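Local coordinates for protein esterase (PDB 4W9R) that is of unknown function but probably hydrolyses ester bonds, as a putative esterase of the alpha/beta-hydrolase superfamily, at residues I113-K117 against Q269-K273; V275-V281 against Y303-Y309. One frame throughout, in Å; residues are numbered along the deposited sequence.

How the interactions relate
The two contacts follow one another along the chain: 269-273 of interaction 1 ends two residues before 275-281 of interaction 2 begins, yet their centres lie 20 Å apart and they do not otherwise touch. Interaction 1 sits near the middle of the molecule, about 7 Å from the centre of the chain, where the end of helix 255-270 meets strand 116-122 in the alpha/beta sheet. Interaction 2, about 20 Å from that centre, belongs to the helical C-terminal part and joins helix 278-290 to the end of helix 294-306. A glycerol, probably from the crystallisation liquor, lies about 4 Å from the side chain of Y309.

Interaction 1: residues I113-K117 against Q269-K273; sequences IADLK and QLGVK
The corner at D115 and the end of helix 255-270 face each other at G271, with D115 CA and G271 CA 4.7 Å apart and the next pair, L116 CA and L270 CA, at 5.4 Å. In 113-117 the chain turns at D115 between the short strand 113-114 and strand 116-122; in 269-273 the helix gives way to G271, which leaves helical geometry with a positive phi of 67°. No hydrogen bond crosses between the two segments, and the fit is one of shape. G271, which has no side chain, brings its CA to 4.1 Å from D115 N. On one flank of the glycine, A114 sets its methyl against the peptide that follows, A114 CB lying 3.5 Å from G271 O, and it also meets a methyl of V272, A114 CB to V272 CG1 4.1 Å. L116 covers the last helical turn. Its CB is 3.5 Å from L270 O, and with CG anti to the backbone N (chi1 178°) the branched end runs on beside the helix: L116 CD1 is 3.8 Å from Q269 O, while L116 CD2 approaches L270 CG at 4.2 Å. F233 packs on both L116 and L270, and V272 rests on P36. Backbone bonds from A114 to Y35 and from L116 to L37 tie the corner to strand 35-40 and the residue before it. The arrangement is a helix C-terminus ended by a left-handed glycine, docked at a central parallel strand of the alpha/beta-hydrolase sheet, and it joins that sheet to the end of helix 255-270, from which the chain runs on into the C-terminal helices.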
loop_
_atom_site.group_PDB
_atom_site.type_symbol
_atom_site.label_atom_id
_atom_site.label_comp_id
_atom_site.label_asym_id
_atom_site.label_seq_id
_atom_site.Cartn_x
_atom_site.Cartn_y
_atom_site.Cartn_z
ATOM N N ILE B 113 17.313 -16.857 9.810
ATOM C CA ILE B 113 16.996 -15.438 9.923
ATOM C C ILE B 113 18.255 -14.576 9.933
ATOM O O ILE B 113 19.202 -14.854 10.667
ATOM C CB ILE B 113 16.175 -15.148 11.198
ATOM C CG1 ILE B 113 14.901 -15.997 11.218
ATOM C CG2 ILE B 113 15.836 -13.670 11.296
ATOM C CD1 ILE B 113 14.033 -15.831 9.988
ATOM N N ALA B 114 18.255 -13.524 9.119
ATOM C CA ALA B 114 19.385 -12.607 9.042
ATOM C C ALA B 114 19.461 -11.716 10.278
ATOM O O ALA B 114 18.632 -11.819 11.181
ATOM C CB ALA B 114 19.293 -11.757 7.783
ATOM N N ASP B 115 20.453 -10.832 10.307
ATOM C CA ASP B 115 20.682 -9.974 11.464
ATOM C C ASP B 115 19.650 -8.856 11.569
ATOM O O ASP B 115 19.530 -8.213 12.610
ATOM C CB ASP B 115 22.090 -9.376 11.416
ATOM C CG ASP B 115 23.171 -10.411 11.659
ATOM O OD1 ASP B 115 22.979 -11.580 11.262
ATOM O OD2 ASP B 115 24.214 -10.055 12.249
ATOM N N LEU B 116 18.907 -8.627 10.490
ATOM C CA LEU B 116 17.878 -7.593 10.483
ATOM C C LEU B 116 16.504 -8.158 10.835
ATOM O O LEU B 116 15.948 -8.972 10.099
ATOM C CB LEU B 116 17.816 -6.903 9.120
ATOM C CG LEU B 116 16.724 -5.838 8.994
ATOM C CD1 LEU B 116 16.946 -4.729 10.012
ATOM C CD2 LEU B 116 16.670 -5.275 7.584
ATOM N N LYS B 117 15.965 -7.716 11.965
ATOM C CA LYS B 117 14.639 -8.137 12.402
ATOM C C LYS B 117 13.775 -6.918 12.704
ATOM O O LYS B 117 14.099 -6.129 13.587
ATOM C CB LYS B 117 14.740 -9.040 13.634
ATOM C CG LYS B 117 15.447 -10.365 13.378
ATOM C CD LYS B 117 15.762 -11.098 14.677
ATOM C CE LYS B 117 17.182 -10.817 15.154
ATOM N NZ LYS B 117 17.420 -9.377 15.460
ATOM N N GLN B 269 23.586 -3.359 7.326
ATOM C CA GLN B 269 22.231 -2.955 7.685
ATOM C C GLN B 269 21.196 -4.068 7.513
ATOM O O GLN B 269 20.383 -4.310 8.406
ATOM C CB GLN B 269 21.808 -1.742 6.856
ATOM C CG GLN B 269 22.764 -0.565 6.931
ATOM C CD GLN B 269 22.228 0.660 6.217
ATOM O OE1 GLN B 269 21.179 0.609 5.574
ATOM N NE2 GLN B 269 22.945 1.771 6.328
ATOM N N LEU B 270 21.219 -4.732 6.361
ATOM C CA LEU B 270 20.184 -5.712 6.028
ATOM C C LEU B 270 20.542 -7.146 6.419
ATOM O O LEU B 270 19.696 -8.037 6.356
ATOM C CB LEU B 270 19.867 -5.652 4.531
ATOM C CG LEU B 270 18.832 -4.630 4.052
ATOM C CD1 LEU B 270 19.159 -3.219 4.514
ATOM C CD2 LEU B 270 18.721 -4.680 2.537
ATOM N N GLY B 271 21.788 -7.365 6.820
ATOM C CA GLY B 271 22.230 -8.683 7.247
ATOM C C GLY B 271 22.285 -9.747 6.162
ATOM O O GLY B 271 22.411 -10.934 6.464
ATOM N N VAL B 272 22.195 -9.333 4.902
ATOM C CA VAL B 272 22.254 -10.277 3.789
ATOM C C VAL B 272 23.410 -9.968 2.840
ATOM O O VAL B 272 23.835 -8.819 2.709
ATOM C CB VAL B 272 20.939 -10.284 2.979
ATOM C CG1 VAL B 272 19.783 -10.758 3.845
ATOM C CG2 VAL B 272 20.653 -8.904 2.405
ATOM N N LYS B 273 23.909 -11.001 2.172
ATOM C CA LYS B 273 24.976 -10.828 1.195
ATOM C C LYS B 273 24.379 -10.836 -0.205
ATOM O O LYS B 273 23.920 -11.871 -0.689
ATOM C CB LYS B 273 26.026 -11.933 1.328
ATOM C CG LYS B 273 26.639 -12.060 2.714
ATOM C CD LYS B 273 27.499 -13.312 2.820
ATOM C CE LYS B 273 28.094 -13.469 4.212
ATOM N NZ LYS B 273 29.030 -12.361 4.551
#

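Interaction 2: residues V275-V281 against Y303-Y309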
loop_
_atom_site.group_PDB
_atom_site.type_symbol
_atom_site.label_atom_id
_atom_site.label_comp_id
_atom_site.label_asym_id
_atom_site.label_seq_id
_atom_site.Cartn_x
_atom_site.Cartn_y
_atom_site.Cartn_z
ATOM N N VAL B 275 24.521 -10.736 -4.148
ATOM C CA VAL B 275 25.318 -10.933 -5.349
ATOM C C VAL B 275 25.202 -9.689 -6.214
ATOM O O VAL B 275 24.091 -9.254 -6.522
ATOM C CB VAL B 275 24.862 -12.166 -6.149
ATOM C CG1 VAL B 275 25.672 -12.298 -7.431
ATOM C CG2 VAL B 275 24.983 -13.423 -5.303
ATOM N N PRO B 276 26.347 -9.099 -6.590
ATOM C CA PRO B 276 26.337 -7.862 -7.378
ATOM C C PRO B 276 25.598 -8.031 -8.698
ATOM O O PRO B 276 25.862 -8.971 -9.448
ATOM C CB PRO B 276 27.824 -7.585 -7.615
ATOM C CG PRO B 276 28.518 -8.276 -6.491
ATOM C CD PRO B 276 27.713 -9.512 -6.225
ATOM N N ILE B 277 24.671 -7.119 -8.968
ATOM C CA ILE B 277 23.886 -7.159 -10.191
ATOM C C ILE B 277 24.653 -6.520 -11.345
ATOM O O ILE B 277 25.437 -5.591 -11.140
ATOM C CB ILE B 277 22.530 -6.459 -10.011
ATOM C CG1 ILE B 277 22.730 -5.026 -9.517
ATOM C CG2 ILE B 277 21.666 -7.238 -9.030
ATOM C CD1 ILE B 277 21.437 -4.265 -9.321
ATOM N N LEU B 278 24.428 -7.037 -12.550
ATOM C CA LEU B 278 25.131 -6.583 -13.746
ATOM C C LEU B 278 25.050 -5.069 -13.937
ATOM O O LEU B 278 26.001 -4.445 -14.406
ATOM C CB LEU B 278 24.575 -7.292 -14.981
ATOM C CG LEU B 278 25.376 -7.116 -16.272
ATOM C CD1 LEU B 278 26.793 -7.637 -16.089
ATOM C CD2 LEU B 278 24.685 -7.817 -17.430
ATOM N N ASN B 279 23.914 -4.489 -13.565
ATOM C CA ASN B 279 23.723 -3.046 -13.643
ATOM C C ASN B 279 24.728 -2.290 -12.779
ATOM O O ASN B 279 25.331 -1.311 -13.223
ATOM C CB ASN B 279 22.295 -2.682 -13.228
ATOM C CG ASN B 279 22.065 -1.184 -13.169
ATOM O OD1 ASN B 279 21.765 -0.550 -14.181
ATOM N ND2 ASN B 279 22.194 -0.610 -11.976
ATOM N N ASP B 280 24.912 -2.755 -11.548
ATOM C CA ASP B 280 25.825 -2.112 -10.610
ATOM C C ASP B 280 27.283 -2.308 -11.015
ATOM O O ASP B 280 28.116 -1.424 -10.813
ATOM C CB ASP B 280 25.595 -2.645 -9.195
ATOM C CG ASP B 280 24.323 -2.108 -8.569
ATOM O OD1 ASP B 280 23.518 -1.488 -9.295
ATOM O OD2 ASP B 280 24.129 -2.310 -7.352
ATOM N N VAL B 281 27.587 -3.470 -11.582
ATOM C CA VAL B 281 28.944 -3.759 -12.029
ATOM C C VAL B 281 29.321 -2.888 -13.223
ATOM O O VAL B 281 30.391 -2.281 -13.248
ATOM C CB VAL B 281 29.113 -5.242 -12.406
ATOM C CG1 VAL B 281 30.494 -5.487 -12.995
ATOM C CG2 VAL B 281 28.884 -6.125 -11.189
ATOM N N TYR B 303 36.898 -8.839 -7.605
ATOM C CA TYR B 303 35.664 -8.753 -6.835
ATOM C C TYR B 303 34.536 -9.539 -7.491
ATOM O O TYR B 303 33.830 -10.297 -6.826
ATOM C CB TYR B 303 35.249 -7.294 -6.656
ATOM C CG TYR B 303 33.955 -7.109 -5.894
ATOM C CD1 TYR B 303 33.887 -7.367 -4.531
ATOM C CD2 TYR B 303 32.806 -6.662 -6.534
ATOM C CE1 TYR B 303 32.710 -7.195 -3.829
ATOM C CE2 TYR B 303 31.624 -6.486 -5.839
ATOM C CZ TYR B 303 31.581 -6.754 -4.486
ATOM O OH TYR B 303 30.406 -6.580 -3.789
ATOM N N VAL B 304 34.365 -9.357 -8.796
ATOM C CA VAL B 304 33.309 -10.058 -9.514
ATOM C C VAL B 304 33.673 -11.529 -9.691
ATOM O O VAL B 304 32.794 -12.384 -9.794
ATOM C CB VAL B 304 33.026 -9.418 -10.888
ATOM C CG1 VAL B 304 32.500 -8.001 -10.711
ATOM C CG2 VAL B 304 34.273 -9.425 -11.759
ATOM N N GLU B 305 34.969 -11.819 -9.713
ATOM C CA GLU B 305 35.433 -13.198 -9.773
ATOM C C GLU B 305 35.041 -13.925 -8.493
ATOM O O GLU B 305 34.680 -15.102 -8.515
ATOM C CB GLU B 305 36.948 -13.258 -9.974
ATOM C CG GLU B 305 37.490 -14.669 -10.144
ATOM C CD GLU B 305 39.007 -14.724 -10.121
ATOM O OE1 GLU B 305 39.624 -13.913 -9.397
ATOM O OE2 GLU B 305 39.580 -15.578 -10.828
ATOM N N SER B 306 35.105 -13.204 -7.378
ATOM C CA SER B 306 34.777 -13.772 -6.079
ATOM C C SER B 306 33.280 -14.024 -5.933
ATOM O O SER B 306 32.879 -15.067 -5.418
ATOM C CB SER B 306 35.267 -12.859 -4.954
ATOM O OG SER B 306 36.682 -12.822 -4.914
ATOM N N ASN B 307 32.449 -13.079 -6.370
ATOM C CA ASN B 307 31.011 -13.302 -6.278
ATOM C C ASN B 307 30.285 -13.413 -7.620
ATOM O O ASN B 307 30.017 -12.411 -8.282
ATOM C CB ASN B 307 30.375 -12.167 -5.469
ATOM C CG ASN B 307 31.264 -11.688 -4.331
ATOM O OD1 ASN B 307 31.167 -12.176 -3.205
ATOM N ND2 ASN B 307 32.130 -10.723 -4.620
ATOM N N GLY B 308 29.927 -14.641 -7.981
ATOM C CA GLY B 308 28.923 -14.930 -8.990
ATOM C C GLY B 308 29.360 -14.971 -10.446
ATOM O O GLY B 308 28.720 -15.627 -11.266
ATOM N N TYR B 309 30.441 -14.272 -10.776
ATOM C CA TYR B 309 30.881 -14.159 -12.170
ATOM C C TYR B 309 32.030 -15.085 -12.586
ATOM O O TYR B 309 32.518 -14.989 -13.714
ATOM C CB TYR B 309 31.235 -12.706 -12.476
ATOM C CG TYR B 309 30.032 -11.796 -12.367
ATOM C CD1 TYR B 309 29.788 -11.071 -11.209
ATOM C CD2 TYR B 309 29.124 -11.686 -13.413
ATOM C CE1 TYR B 309 28.683 -10.246 -11.101
ATOM C CE2 TYR B 309 28.017 -10.864 -13.315
ATOM C CZ TYR B 309 27.801 -10.147 -12.155
ATOM O OH TYR B 309 26.701 -9.327 -12.050
#
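Y309 and P276 bury the most surface here, and one hydrogen bond joins them: Y309 OH donates to P276 O at 2.8 Å. The carbonyl is approached at a C=O...O angle of 138°, with the hydroxyl tilted 35° from the carbonyl plane, and the oxygen sits at the edge of the phenol ring, near its plane. With CG anti to its carbonyl carbon (chi1 -64°), Y309 sends its ring across to the first turn of helix 278-290. There V281 runs alongside the ring, pointing the other way, V281 CG2 to Y309 CE1 4.1 Å, and L278 CD1 comes to 4.4 Å from Y309 CE2. V281 CG1 meets V304 CG1 at 3.9 Å, and CG2 touches V304 as well as Y309. P276 is held from two more directions. Its CG comes obliquely to the Y303 ring, 3.6 Å from Y303 CE2, and its CD lies 3.8 Å from N307 CB, the two side chains set roughly perpendicular. N307 ND2 lies over one face of the Y303 ring, toward its rim, and makes a weak hydrogen bond to Y303 O. M314 of helix 314-325 packs on V281, V304 and Y309, covering this junction. Here the proline-containing lead-in to one helix, with I277 at its N-cap, packs on the C-terminal end of the next: an antiparallel helical hairpin in the all-helical C-terminal part of the chain.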